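Local structure of D-aminoacyl-tRNA deacylase 1 (2OKV) at residues 2-7 against 140-145; 18-23 against 124-129; 41-46 against 110-115; 48-53 against 66-71. The protein hydrolyses mischarged D-aminoacyl-tRNAs and glycyl-tRNA(Ala) as a homodimeric editing enzyme, and may also take part in DNA replication as a possible ATPase. All coordinates share one frame; numbering follows the deposited sequence.

In the fold
Strand 2-8 opens the chain and pairs with strand 141-146, so contact 1 closes the longest loop, at one edge of the mixed sheet within this chain. Inside it, contact 2 joins strand 18-23 of the three-stranded sheet to the loop after strand 122-124. Contact 3 is nested in the loop that contact 2 closes and packs helix 39-51 on helix 99-116. Contact 4 is innermost and sets the end of helix 39-51 against the short helix 67-70. The four loops nest without crossing. Helix 39-51 serves contacts 3 and 4. It also packs M45 and I49 on the strands of contact 1, while D124 of contact 2 touches L110 of contact 3.

Contact 1: 2-7 against 140-145; sequences KAVVQR and PVTIEL
The guanidinium of R7 has V141 CG2 over one face, 3.4 Å above the plane and offset toward the rim. The nearest side-chain atoms of the two residues are R7 NH2 and V141 CG2, 3.5 Å apart. R7 leaves the strand with CG anti to the backbone N, then bends at chi3 (75°), which lays the flat group across the valine. The polar end is held by main-chain oxygens: NH2 bonds to D138 O and NH1 to V54 O. Strands 2-7 and 141-145 pair antiparallel. A3 and L145 form a hydrogen-bonded pair, with A3 N to L145 O and L145 N to A3 O both 2.9 Å. The second bond is nearly straight (179° at the hydrogen) and lies in the carbonyl plane, whereas A3 N sits above the plane of its acceptor. V5 and I143 form the next such pair, with I143 N to V5 O at 2.8 Å, and R7 N to V141 O closes the run at 3.0 Å. Within this chain the pairing forms one edge of the mixed sheet. Strand 141-145 follows P140, which has a cis peptide bond before it and belongs to what is, by similarity, the Gly-cisPro motif that helps reject L-amino acids. On one face the side chains of V5 and L145 cross obliquely, V5 CG2 to L145 CD1 3.8 Å. On the other face V4 CG1 meets T142 CG2 at 3.7 Å. V4 and Q6 are magnesium-binding residues, as is C28. That face meets the second subunit, where T142 OG1 bonds to Q79 and E144 forms a salt bridge with K2, both of the second subunit.

Contact 2: 18-23 against 124-129; sequences EQISAI and DGKFGA
A classic beta bulge in strand 18-23 forms one side of this surface contact: I20 and S21 both face V13 of the neighbouring strand 10-15. The other side is the irregular run 124-129 that leaves strand 122-124. S21 OG donates to D124 O at 2.7 Å, the one hydrogen bond between the two segments. The serine oxygen lies between its own backbone N and carbonyl carbon (chi1 62°), and from there it reaches the carbonyl from above its plane, 42° out of it. I20 points to the same loop. Its CG2 is 4.2 Å from D124 O, and its CD1 tip comes to 4.1 Å from K126 NZ. The lysine bends at chi3 (47°) and crosses the isoleucine at about a right angle. D124 CB points away from strand 18-23, and OD1 bonds to Y106 OH of helix 99-116. A type I turn then runs from K126 to A129, with A129 N bonded to K126 O at 3.0 Å. Here a bulged strand, at the edge of its sheet within this chain, is tied by a serine hydroxyl to the loop between strands 122-124 and 131-137, which contains a type I beta turn.

Contact 3: 41-46 against 110-115; sequences ELEHMV and LEQLRK
Q112 and V46 carry the largest shares of this helix-to-helix contact, and the aliphatic stem of Q112 does much of the touching. Its CB lies 3.8 Å from L42 CD2 and 4.0 Å from V46 CG2, so it sits against two side chains one helical turn apart. V46 meets it at about a right angle. The other V46 methyl, CG1, touches L113 CD2 at 3.9 Å. Beside this, Q112 NE2 lies along the stem of E43, 3.8 Å from E43 CG. The amide and carboxylate planes stand 84° apart. No hydrogen bond joins the segments. E43 OE2 bonds instead to Q39, one turn back on its own helix. Q112 has an unstaggered first torsion (chi1 -129°) and bends at chi2, which keeps the stem low between the helices and takes the amide toward E43. Further out, F105 and F109 of helix 99-116 pack on L42, and F109 also covers V46. L113 also packs on I122 and C76 of the mixed sheet. The segment axes come within 9.7 Å and cross at -43°, their directions closer to parallel than antiparallel. Two helices packed on each other and on a mixed sheet in this way form the helical layer of an alpha/beta domain.

Contact 4: 48-53 against 66-71; sequences KILNLR and SVMDKQ
Two waters bridge these segments. The first donates to I49 O at 2.8 Å and to L52 O at 2.7 Å, and it accepts from V67 N at 2.9 Å. The end of helix 39-51 is thereby linked to the first turn of the short, weakly bonded helix 67-70. The second water lies between N51 OD1, to which it donates, and S66 OG; N51 ND2 turns back to R47 O. S66 is the N-cap. Its OG sits between the backbone N and carbonyl carbon and accepts from D69 N, while S66 N donates to D69 OD2 at 2.9 Å, from above the carboxylate plane. The two residues make a capping box. A Schellman motif at Q71 ends the helix. The carbon side of S66 packs closely on the 48-53 segment: S66 CB is 3.2 Å from L50 O, and S66 CA makes a CH-O contact of 3.3 Å with L52 O. Beside this, L50 CD2 meets M68 CG at 3.8 Å, and M68 SD lies 3.9 Å from L50 CB. L113 and Y117 cover L50. Three bonds hold the first water, so it probably acts as a fixed part of the fold, supplying protons to carbonyls at one helix end and a lone pair to an amide at the start of the other.

Contact 1: 2-7 against 140-145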
loop_
_atom_site.group_PDB
_atom_site.type_symbol
_atom_site.label_atom_id
_atom_site.label_comp_id
_atom_site.label_asym_id
_atom_site.label_seq_id
_atom_site.Cartn_x
_atom_site.Cartn_y
_atom_site.Cartn_z
ATOM N N LYS B 2 4.634 -10.249 5.127
ATOM C CA LYS B 2 4.300 -9.431 3.970
ATOM C C LYS B 2 4.670 -7.987 4.234
ATOM O O LYS B 2 4.640 -7.532 5.384
ATOM C CB LYS B 2 2.800 -9.493 3.667
ATOM C CG LYS B 2 2.250 -10.849 3.272
ATOM C CD LYS B 2 0.911 -10.659 2.559
ATOM C CE LYS B 2 -0.091 -11.763 2.863
ATOM N NZ LYS B 2 -0.101 -12.900 1.884
ATOM N N ALA B 3 4.968 -7.256 3.165
ATOM C CA ALA B 3 5.222 -5.822 3.248
ATOM C C ALA B 3 4.639 -5.110 2.028
ATOM O O ALA B 3 4.677 -5.642 0.911
ATOM C CB ALA B 3 6.734 -5.556 3.340
ATOM N N VAL B 4 4.072 -3.931 2.253
ATOM C CA VAL B 4 3.742 -3.030 1.150
ATOM C C VAL B 4 4.715 -1.875 1.242
ATOM O O VAL B 4 4.824 -1.223 2.273
ATOM C CB VAL B 4 2.274 -2.558 1.156
ATOM C CG1 VAL B 4 2.062 -1.417 0.113
ATOM C CG2 VAL B 4 1.342 -3.740 0.858
ATOM N N VAL B 5 5.433 -1.652 0.150
ATOM C CA VAL B 5 6.483 -0.654 0.092
ATOM C C VAL B 5 6.047 0.440 -0.874
ATOM O O VAL B 5 5.692 0.171 -2.038
ATOM C CB VAL B 5 7.813 -1.290 -0.382
ATOM C CG1 VAL B 5 8.875 -0.236 -0.542
ATOM C CG2 VAL B 5 8.290 -2.372 0.607
ATOM N N GLN B 6 6.030 1.674 -0.391
ATOM C CA GLN B 6 5.653 2.799 -1.248
ATOM C C GLN B 6 6.814 3.776 -1.340
ATOM O O GLN B 6 7.368 4.170 -0.319
ATOM C CB GLN B 6 4.406 3.507 -0.701
ATOM C CG GLN B 6 3.140 2.640 -0.773
ATOM C CD GLN B 6 1.917 3.311 -0.164
ATOM O OE1 GLN B 6 1.276 4.161 -0.796
ATOM N NE2 GLN B 6 1.547 2.881 1.060
ATOM N N ARG B 7 7.173 4.170 -2.557
ATOM C CA ARG B 7 8.236 5.151 -2.745
ATOM C C ARG B 7 7.654 6.511 -2.410
ATOM O O ARG B 7 6.598 6.867 -2.915
ATOM C CB ARG B 7 8.750 5.143 -4.189
ATOM C CG ARG B 7 9.847 6.178 -4.460
ATOM C CD ARG B 7 10.397 6.101 -5.873
ATOM N NE ARG B 7 9.465 6.664 -6.850
ATOM C CZ ARG B 7 9.692 6.738 -8.155
ATOM N NH1 ARG B 7 10.821 6.251 -8.668
ATOM N NH2 ARG B 7 8.776 7.282 -8.955
ATOM N N PRO B 140 2.652 7.138 -8.702
ATOM C CA PRO B 140 2.994 6.408 -7.496
ATOM C C PRO B 140 3.853 5.183 -7.854
ATOM O O PRO B 140 3.827 4.734 -8.998
ATOM C CB PRO B 140 1.625 5.977 -6.946
ATOM C CG PRO B 140 0.762 5.823 -8.166
ATOM C CD PRO B 140 1.262 6.882 -9.145
ATOM N N VAL B 141 4.616 4.681 -6.884
ATOM C CA VAL B 141 5.348 3.406 -7.027
ATOM C C VAL B 141 5.041 2.587 -5.776
ATOM O O VAL B 141 5.275 3.047 -4.640
ATOM C CB VAL B 141 6.878 3.600 -7.184
ATOM C CG1 VAL B 141 7.603 2.258 -7.080
ATOM C CG2 VAL B 141 7.194 4.225 -8.520
ATOM N N THR B 142 4.508 1.388 -5.982
ATOM C CA THR B 142 4.076 0.556 -4.846
ATOM C C THR B 142 4.447 -0.893 -5.122
ATOM O O THR B 142 4.087 -1.430 -6.150
ATOM C CB THR B 142 2.540 0.650 -4.659
ATOM O OG1 THR B 142 2.134 2.024 -4.629
ATOM C CG2 THR B 142 2.086 -0.055 -3.363
ATOM N N ILE B 143 5.147 -1.532 -4.190
ATOM C CA ILE B 143 5.634 -2.889 -4.419
ATOM C C ILE B 143 5.199 -3.788 -3.265
ATOM O O ILE B 143 5.353 -3.407 -2.105
ATOM C CB ILE B 143 7.191 -2.906 -4.522
ATOM C CG1 ILE B 143 7.671 -2.105 -5.759
ATOM C CG2 ILE B 143 7.751 -4.361 -4.508
ATOM C CD1 ILE B 143 7.385 -2.751 -7.102
ATOM N N GLU B 144 4.666 -4.962 -3.593
ATOM C CA GLU B 144 4.338 -5.972 -2.600
ATOM C C GLU B 144 5.506 -6.950 -2.440
ATOM O O GLU B 144 6.010 -7.491 -3.429
ATOM C CB GLU B 144 3.078 -6.733 -3.000
ATOM C CG GLU B 144 1.817 -5.869 -3.073
ATOM C CD GLU B 144 0.582 -6.641 -3.532
ATOM O OE1 GLU B 144 -0.489 -6.018 -3.658
ATOM O OE2 GLU B 144 0.673 -7.866 -3.769
ATOM N N LEU B 145 5.925 -7.158 -1.194
ATOM C CA LEU B 145 6.990 -8.103 -0.860
ATOM C C LEU B 145 6.468 -9.187 0.080
ATOM O O LEU B 145 5.602 -8.932 0.920
ATOM C CB LEU B 145 8.163 -7.378 -0.182
ATOM C CG LEU B 145 8.964 -6.310 -0.948
ATOM C CD1 LEU B 145 10.035 -5.702 -0.005
ATOM C CD2 LEU B 145 9.590 -6.873 -2.247
#

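Contact 2: 18-23 against 124-129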
loop_
_atom_site.group_PDB
_atom_site.type_symbol
_atom_site.label_atom_id
_atom_site.label_comp_id
_atom_site.label_asym_id
_atom_site.label_seq_id
_atom_site.Cartn_x
_atom_site.Cartn_y
_atom_site.Cartn_z
ATOM N N GLU B 18 -0.164 14.878 17.062
ATOM C CA GLU B 18 1.253 14.948 17.439
ATOM C C GLU B 18 2.164 14.222 16.453
ATOM O O GLU B 18 2.027 13.002 16.241
ATOM C CB GLU B 18 1.450 14.358 18.820
ATOM C CG GLU B 18 2.894 13.972 19.164
ATOM C CD GLU B 18 3.038 13.615 20.617
ATOM O OE1 GLU B 18 3.860 12.718 20.976
ATOM O OE2 GLU B 18 2.297 14.232 21.397
ATOM N N GLN B 19 3.101 14.961 15.861
ATOM C CA GLN B 19 4.002 14.360 14.884
ATOM C C GLN B 19 5.000 13.507 15.629
ATOM O O GLN B 19 5.710 14.015 16.501
ATOM C CB GLN B 19 4.733 15.401 14.030
ATOM C CG GLN B 19 5.704 14.727 13.042
ATOM C CD GLN B 19 6.156 15.630 11.912
ATOM O OE1 GLN B 19 5.350 16.062 11.076
ATOM N NE2 GLN B 19 7.457 15.905 11.867
ATOM N N ILE B 20 5.018 12.214 15.299
ATOM C CA ILE B 20 5.900 11.216 15.922
ATOM C C ILE B 20 7.231 11.082 15.145
ATOM O O ILE B 20 8.316 11.021 15.730
ATOM C CB ILE B 20 5.208 9.804 15.957
ATOM C CG1 ILE B 20 3.914 9.812 16.794
ATOM C CG2 ILE B 20 6.163 8.728 16.453
ATOM C CD1 ILE B 20 4.033 10.340 18.218
ATOM N N SER B 21 7.134 10.996 13.828
ATOM C CA SER B 21 8.322 10.867 13.001
ATOM C C SER B 21 8.014 11.362 11.607
ATOM O O SER B 21 6.846 11.501 11.231
ATOM C CB SER B 21 8.786 9.406 12.978
ATOM O OG SER B 21 7.799 8.569 12.415
ATOM N N ALA B 22 9.065 11.637 10.841
ATOM C CA ALA B 22 8.921 12.138 9.490
ATOM C C ALA B 22 10.187 11.820 8.713
ATOM O O ALA B 22 11.291 11.878 9.277
ATOM C CB ALA B 22 8.693 13.632 9.507
ATOM N N ILE B 23 10.019 11.498 7.429
ATOM C CA ILE B 23 11.144 11.300 6.522
ATOM C C ILE B 23 10.967 12.162 5.269
ATOM O O ILE B 23 9.852 12.586 4.950
ATOM C CB ILE B 23 11.362 9.795 6.099
ATOM C CG1 ILE B 23 10.148 9.217 5.351
ATOM C CG2 ILE B 23 11.747 8.919 7.299
ATOM C CD1 ILE B 23 10.516 8.055 4.416
ATOM N N ASP B 124 10.194 5.100 12.680
ATOM C CA ASP B 124 9.149 4.173 13.051
ATOM C C ASP B 124 7.858 4.939 13.342
ATOM O O ASP B 124 7.882 6.140 13.662
ATOM C CB ASP B 124 9.612 3.399 14.304
ATOM C CG ASP B 124 8.653 2.287 14.727
ATOM O OD1 ASP B 124 7.817 1.811 13.915
ATOM O OD2 ASP B 124 8.755 1.878 15.893
ATOM N N GLY B 125 6.732 4.241 13.255
ATOM C CA GLY B 125 5.498 4.740 13.840
ATOM C C GLY B 125 5.539 4.481 15.334
ATOM O O GLY B 125 6.621 4.380 15.929
ATOM N N LYS B 126 4.359 4.355 15.942
ATOM C CA LYS B 126 4.239 3.979 17.349
ATOM C C LYS B 126 3.398 2.705 17.413
ATOM O O LYS B 126 2.177 2.751 17.253
ATOM C CB LYS B 126 3.614 5.116 18.185
ATOM C CG LYS B 126 3.550 4.806 19.689
ATOM C CD LYS B 126 3.378 6.049 20.612
ATOM C CE LYS B 126 2.286 7.019 20.149
ATOM N NZ LYS B 126 2.069 8.177 21.111
ATOM N N PHE B 127 4.071 1.575 17.637
ATOM C CA PHE B 127 3.460 0.234 17.529
ATOM C C PHE B 127 1.989 0.052 17.978
ATOM O O PHE B 127 1.189 -0.506 17.246
ATOM C CB PHE B 127 4.334 -0.844 18.189
ATOM C CG PHE B 127 3.820 -2.241 17.966
ATOM C CD1 PHE B 127 4.214 -2.967 16.844
ATOM C CD2 PHE B 127 2.919 -2.816 18.859
ATOM C CE1 PHE B 127 3.725 -4.241 16.609
ATOM C CE2 PHE B 127 2.421 -4.105 18.639
ATOM C CZ PHE B 127 2.829 -4.819 17.512
ATOM N N GLY B 128 1.612 0.486 19.153
ATOM C CA GLY B 128 0.224 0.168 19.563
ATOM C C GLY B 128 -0.866 1.148 19.133
ATOM O O GLY B 128 -2.065 0.910 19.365
ATOM N N ALA B 129 -0.451 2.244 18.506
ATOM C CA ALA B 129 -1.235 3.475 18.533
ATOM C C ALA B 129 -2.115 3.643 17.317
ATOM O O ALA B 129 -1.876 3.051 16.276
ATOM C CB ALA B 129 -0.305 4.683 18.681
#

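Contact 3: 41-46 against 110-115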
loop_
_atom_site.group_PDB
_atom_site.type_symbol
_atom_site.label_atom_id
_atom_site.label_comp_id
_atom_site.label_asym_id
_atom_site.label_seq_id
_atom_site.Cartn_x
_atom_site.Cartn_y
_atom_site.Cartn_z
ATOM N N GLU B 41 12.689 -15.192 8.155
ATOM C CA GLU B 41 11.865 -14.257 7.383
ATOM C C GLU B 41 12.201 -12.814 7.745
ATOM O O GLU B 41 12.266 -11.946 6.873
ATOM C CB GLU B 41 10.401 -14.545 7.647
ATOM C CG GLU B 41 10.213 -15.949 8.251
ATOM C CD GLU B 41 9.617 -16.891 7.286
ATOM O OE1 GLU B 41 8.654 -16.453 6.635
ATOM O OE2 GLU B 41 10.081 -18.051 7.175
ATOM N N LEU B 42 12.433 -12.568 9.032
ATOM C CA LEU B 42 12.859 -11.250 9.507
ATOM C C LEU B 42 14.094 -10.792 8.722
ATOM O O LEU B 42 14.080 -9.717 8.130
ATOM C CB LEU B 42 13.170 -11.313 11.005
ATOM C CG LEU B 42 13.528 -10.055 11.804
ATOM C CD1 LEU B 42 13.365 -10.355 13.293
ATOM C CD2 LEU B 42 14.964 -9.575 11.500
ATOM N N GLU B 43 15.141 -11.618 8.721
ATOM C CA GLU B 43 16.402 -11.301 8.020
ATOM C C GLU B 43 16.241 -11.189 6.504
ATOM O O GLU B 43 16.813 -10.290 5.870
ATOM C CB GLU B 43 17.493 -12.309 8.397
ATOM C CG GLU B 43 17.888 -12.162 9.868
ATOM C CD GLU B 43 19.026 -13.055 10.331
ATOM O OE1 GLU B 43 19.724 -13.640 9.476
ATOM O OE2 GLU B 43 19.237 -13.156 11.572
ATOM N N HIS B 44 15.444 -12.085 5.934
ATOM C CA HIS B 44 15.167 -12.053 4.489
ATOM C C HIS B 44 14.388 -10.807 4.062
ATOM O O HIS B 44 14.702 -10.191 3.043
ATOM C CB HIS B 44 14.443 -13.331 4.059
ATOM C CG HIS B 44 15.345 -14.521 3.898
ATOM N ND1 HIS B 44 16.256 -14.910 4.859
ATOM C CD2 HIS B 44 15.462 -15.415 2.889
ATOM C CE1 HIS B 44 16.896 -15.990 4.448
ATOM N NE2 HIS B 44 16.432 -16.318 3.256
ATOM N N MET B 45 13.387 -10.419 4.846
ATOM C CA MET B 45 12.605 -9.219 4.538
ATOM C C MET B 45 13.438 -7.932 4.645
ATOM O O MET B 45 13.333 -7.054 3.784
ATOM C CB MET B 45 11.352 -9.129 5.414
ATOM C CG MET B 45 10.414 -7.950 5.091
ATOM S SD MET B 45 9.802 -7.945 3.387
ATOM C CE MET B 45 8.477 -9.151 3.445
ATOM N N VAL B 46 14.267 -7.830 5.683
ATOM C CA VAL B 46 15.207 -6.713 5.799
ATOM C C VAL B 46 16.074 -6.586 4.521
ATOM O O VAL B 46 16.167 -5.512 3.927
ATOM C CB VAL B 46 16.109 -6.868 7.021
ATOM C CG1 VAL B 46 17.273 -5.888 6.966
ATOM C CG2 VAL B 46 15.296 -6.652 8.316
ATOM N N LEU B 110 13.118 -3.970 13.331
ATOM C CA LEU B 110 13.617 -2.598 13.168
ATOM C C LEU B 110 15.084 -2.504 13.526
ATOM O O LEU B 110 15.837 -1.764 12.890
ATOM C CB LEU B 110 12.846 -1.616 14.042
ATOM C CG LEU B 110 11.562 -0.996 13.518
ATOM C CD1 LEU B 110 11.140 -0.006 14.576
ATOM C CD2 LEU B 110 11.716 -0.292 12.166
ATOM N N GLU B 111 15.488 -3.251 14.552
ATOM C CA GLU B 111 16.886 -3.266 14.967
ATOM C C GLU B 111 17.820 -3.908 13.924
ATOM O O GLU B 111 18.958 -3.439 13.758
ATOM C CB GLU B 111 17.030 -3.903 16.364
ATOM C CG GLU B 111 18.406 -3.783 17.018
ATOM C CD GLU B 111 18.868 -2.342 17.294
ATOM O OE1 GLU B 111 18.075 -1.382 17.192
ATOM O OE2 GLU B 111 20.059 -2.174 17.616
ATOM N N GLN B 112 17.365 -4.960 13.226
ATOM C CA GLN B 112 18.179 -5.575 12.152
ATOM C C GLN B 112 18.324 -4.595 10.989
ATOM O O GLN B 112 19.392 -4.475 10.400
ATOM C CB GLN B 112 17.595 -6.901 11.616
ATOM C CG GLN B 112 18.579 -8.141 11.554
ATOM C CD GLN B 112 19.796 -8.025 10.614
ATOM O OE1 GLN B 112 20.613 -7.107 10.733
ATOM N NE2 GLN B 112 19.948 -9.006 9.711
ATOM N N LEU B 113 17.223 -3.922 10.661
ATOM C CA LEU B 113 17.203 -2.881 9.644
ATOM C C LEU B 113 18.221 -1.784 9.928
ATOM O O LEU B 113 18.979 -1.398 9.039
ATOM C CB LEU B 113 15.813 -2.247 9.563
ATOM C CG LEU B 113 14.855 -2.361 8.375
ATOM C CD1 LEU B 113 13.884 -1.200 8.452
ATOM C CD2 LEU B 113 15.502 -2.404 7.001
ATOM N N ARG B 114 18.210 -1.266 11.157
ATOM C CA ARG B 114 19.162 -0.236 11.575
ATOM C C ARG B 114 20.619 -0.696 11.558
ATOM O O ARG B 114 21.500 0.060 11.138
ATOM C CB ARG B 114 18.830 0.283 12.965
ATOM C CG ARG B 114 17.498 0.978 13.077
ATOM C CD ARG B 114 17.486 1.732 14.401
ATOM N NE ARG B 114 16.274 1.515 15.179
ATOM C CZ ARG B 114 15.173 2.251 15.090
ATOM N NH1 ARG B 114 15.105 3.269 14.230
ATOM N NH2 ARG B 114 14.136 1.959 15.859
ATOM N N LYS B 115 20.888 -1.912 12.020
ATOM C CA LYS B 115 22.269 -2.383 12.043
ATOM C C LYS B 115 22.817 -2.734 10.651
ATOM O O LYS B 115 24.028 -2.651 10.425
ATOM C CB LYS B 115 22.465 -3.516 13.057
ATOM C CG LYS B 115 22.377 -4.939 12.525
ATOM C CD LYS B 115 22.930 -5.894 13.583
ATOM C CE LYS B 115 22.299 -7.280 13.516
ATOM N NZ LYS B 115 22.438 -7.940 14.858
#

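Contact 4: 48-53 against 66-71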
loop_
_atom_site.group_PDB
_atom_site.type_symbol
_atom_site.label_atom_id
_atom_site.label_comp_id
_atom_site.label_asym_id
_atom_site.label_seq_id
_atom_site.Cartn_x
_atom_site.Cartn_y
_atom_site.Cartn_z
ATOM N N LYS B 48 15.566 -7.699 1.514
ATOM C CA LYS B 48 14.760 -7.328 0.345
ATOM C C LYS B 48 14.408 -5.851 0.329
ATOM O O LYS B 48 14.498 -5.214 -0.724
ATOM C CB LYS B 48 13.477 -8.165 0.244
ATOM C CG LYS B 48 13.706 -9.631 -0.138
ATOM C CD LYS B 48 12.575 -10.490 0.409
ATOM C CE LYS B 48 11.467 -10.693 -0.588
ATOM N NZ LYS B 48 11.724 -11.940 -1.372
ATOM N N ILE B 49 14.009 -5.314 1.486
ATOM C CA ILE B 49 13.615 -3.903 1.586
ATOM C C ILE B 49 14.816 -3.027 1.242
ATOM O O ILE B 49 14.715 -2.083 0.447
ATOM C CB ILE B 49 13.079 -3.544 3.004
ATOM C CG1 ILE B 49 11.685 -4.130 3.226
ATOM C CG2 ILE B 49 13.063 -2.024 3.249
ATOM C CD1 ILE B 49 11.309 -4.234 4.703
ATOM N N LEU B 50 15.962 -3.361 1.833
ATOM C CA LEU B 50 17.160 -2.544 1.699
ATOM C C LEU B 50 17.731 -2.570 0.291
ATOM O O LEU B 50 18.359 -1.608 -0.151
ATOM C CB LEU B 50 18.226 -2.984 2.717
ATOM C CG LEU B 50 17.924 -2.610 4.175
ATOM C CD1 LEU B 50 19.005 -3.159 5.085
ATOM C CD2 LEU B 50 17.835 -1.113 4.356
ATOM N N ASN B 51 17.496 -3.672 -0.412
ATOM C CA ASN B 51 18.041 -3.865 -1.756
ATOM C C ASN B 51 17.054 -3.619 -2.918
ATOM O O ASN B 51 17.433 -3.669 -4.099
ATOM C CB ASN B 51 18.728 -5.228 -1.806
ATOM C CG ASN B 51 19.950 -5.294 -0.859
ATOM O OD1 ASN B 51 21.039 -4.793 -1.198
ATOM N ND2 ASN B 51 19.772 -5.891 0.346
ATOM N N LEU B 52 15.802 -3.307 -2.576
ATOM C CA LEU B 52 14.748 -3.066 -3.559
ATOM C C LEU B 52 15.035 -1.818 -4.412
ATOM O O LEU B 52 15.063 -0.690 -3.898
ATOM C CB LEU B 52 13.412 -2.884 -2.838
ATOM C CG LEU B 52 12.039 -3.193 -3.467
ATOM C CD1 LEU B 52 11.032 -2.121 -3.087
ATOM C CD2 LEU B 52 12.044 -3.465 -4.940
ATOM N N ARG B 53 15.197 -2.035 -5.710
ATOM C CA ARG B 53 15.574 -0.983 -6.662
ATOM C C ARG B 53 14.355 -0.212 -7.175
ATOM O O ARG B 53 13.791 -0.527 -8.231
ATOM C CB ARG B 53 16.317 -1.578 -7.859
ATOM C CG ARG B 53 17.723 -2.127 -7.599
ATOM C CD ARG B 53 18.189 -2.959 -8.841
ATOM N NE ARG B 53 19.563 -2.668 -9.230
ATOM C CZ ARG B 53 19.959 -2.346 -10.467
ATOM N NH1 ARG B 53 19.090 -2.269 -11.479
ATOM N NH2 ARG B 53 21.237 -2.089 -10.697
ATOM N N SER B 66 18.685 1.286 -4.993
ATOM C CA SER B 66 17.897 1.037 -3.770
ATOM C C SER B 66 17.917 2.247 -2.833
ATOM O O SER B 66 18.673 3.190 -3.045
ATOM C CB SER B 66 18.468 -0.159 -3.038
ATOM O OG SER B 66 19.776 0.133 -2.568
ATOM N N VAL B 67 17.116 2.191 -1.770
ATOM C CA VAL B 67 17.119 3.218 -0.734
ATOM C C VAL B 67 18.548 3.434 -0.181
ATOM O O VAL B 67 18.939 4.561 0.109
ATOM C CB VAL B 67 16.070 2.879 0.388
ATOM C CG1 VAL B 67 16.541 1.710 1.262
ATOM C CG2 VAL B 67 15.732 4.106 1.242
ATOM N N MET B 68 19.319 2.356 -0.053
ATOM C CA MET B 68 20.674 2.433 0.499
ATOM C C MET B 68 21.655 3.050 -0.494
ATOM O O MET B 68 22.558 3.789 -0.095
ATOM C CB MET B 68 21.193 1.052 0.906
ATOM C CG MET B 68 20.539 0.463 2.120
ATOM S SD MET B 68 21.514 -0.860 2.861
ATOM C CE MET B 68 23.210 -0.303 2.693
ATOM N N ASP B 69 21.489 2.726 -1.778
ATOM C CA ASP B 69 22.275 3.352 -2.847
ATOM C C ASP B 69 22.107 4.868 -2.823
ATOM O O ASP B 69 23.070 5.609 -3.056
ATOM C CB ASP B 69 21.842 2.831 -4.224
ATOM C CG ASP B 69 22.205 1.378 -4.446
ATOM O OD1 ASP B 69 23.211 0.914 -3.861
ATOM O OD2 ASP B 69 21.481 0.699 -5.203
ATOM N N LYS B 70 20.876 5.313 -2.555
ATOM C CA LYS B 70 20.529 6.732 -2.571
ATOM C C LYS B 70 20.814 7.423 -1.240
ATOM O O LYS B 70 20.762 8.659 -1.154
ATOM C CB LYS B 70 19.047 6.923 -2.924
ATOM C CG LYS B 70 18.621 6.396 -4.283
ATOM C CD LYS B 70 19.342 7.118 -5.423
ATOM C CE LYS B 70 18.683 8.450 -5.762
ATOM N NZ LYS B 70 19.322 9.030 -7.002
ATOM N N GLN B 71 21.122 6.627 -0.214
ATOM C CA GLN B 71 21.225 7.100 1.158
ATOM C C GLN B 71 19.945 7.851 1.534
ATOM O O GLN B 71 19.987 8.919 2.133
ATOM C CB GLN B 71 22.485 7.959 1.373
ATOM C CG GLN B 71 23.809 7.207 1.182
ATOM C CD GLN B 71 24.240 6.385 2.406
ATOM O OE1 GLN B 71 24.501 5.183 2.293
ATOM N NE2 GLN B 71 24.336 7.037 3.576
HETATM O O HOH W 1 15.139 0.124 -1.293
HETATM O O HOH W 2 21.563 -1.778 -1.859
#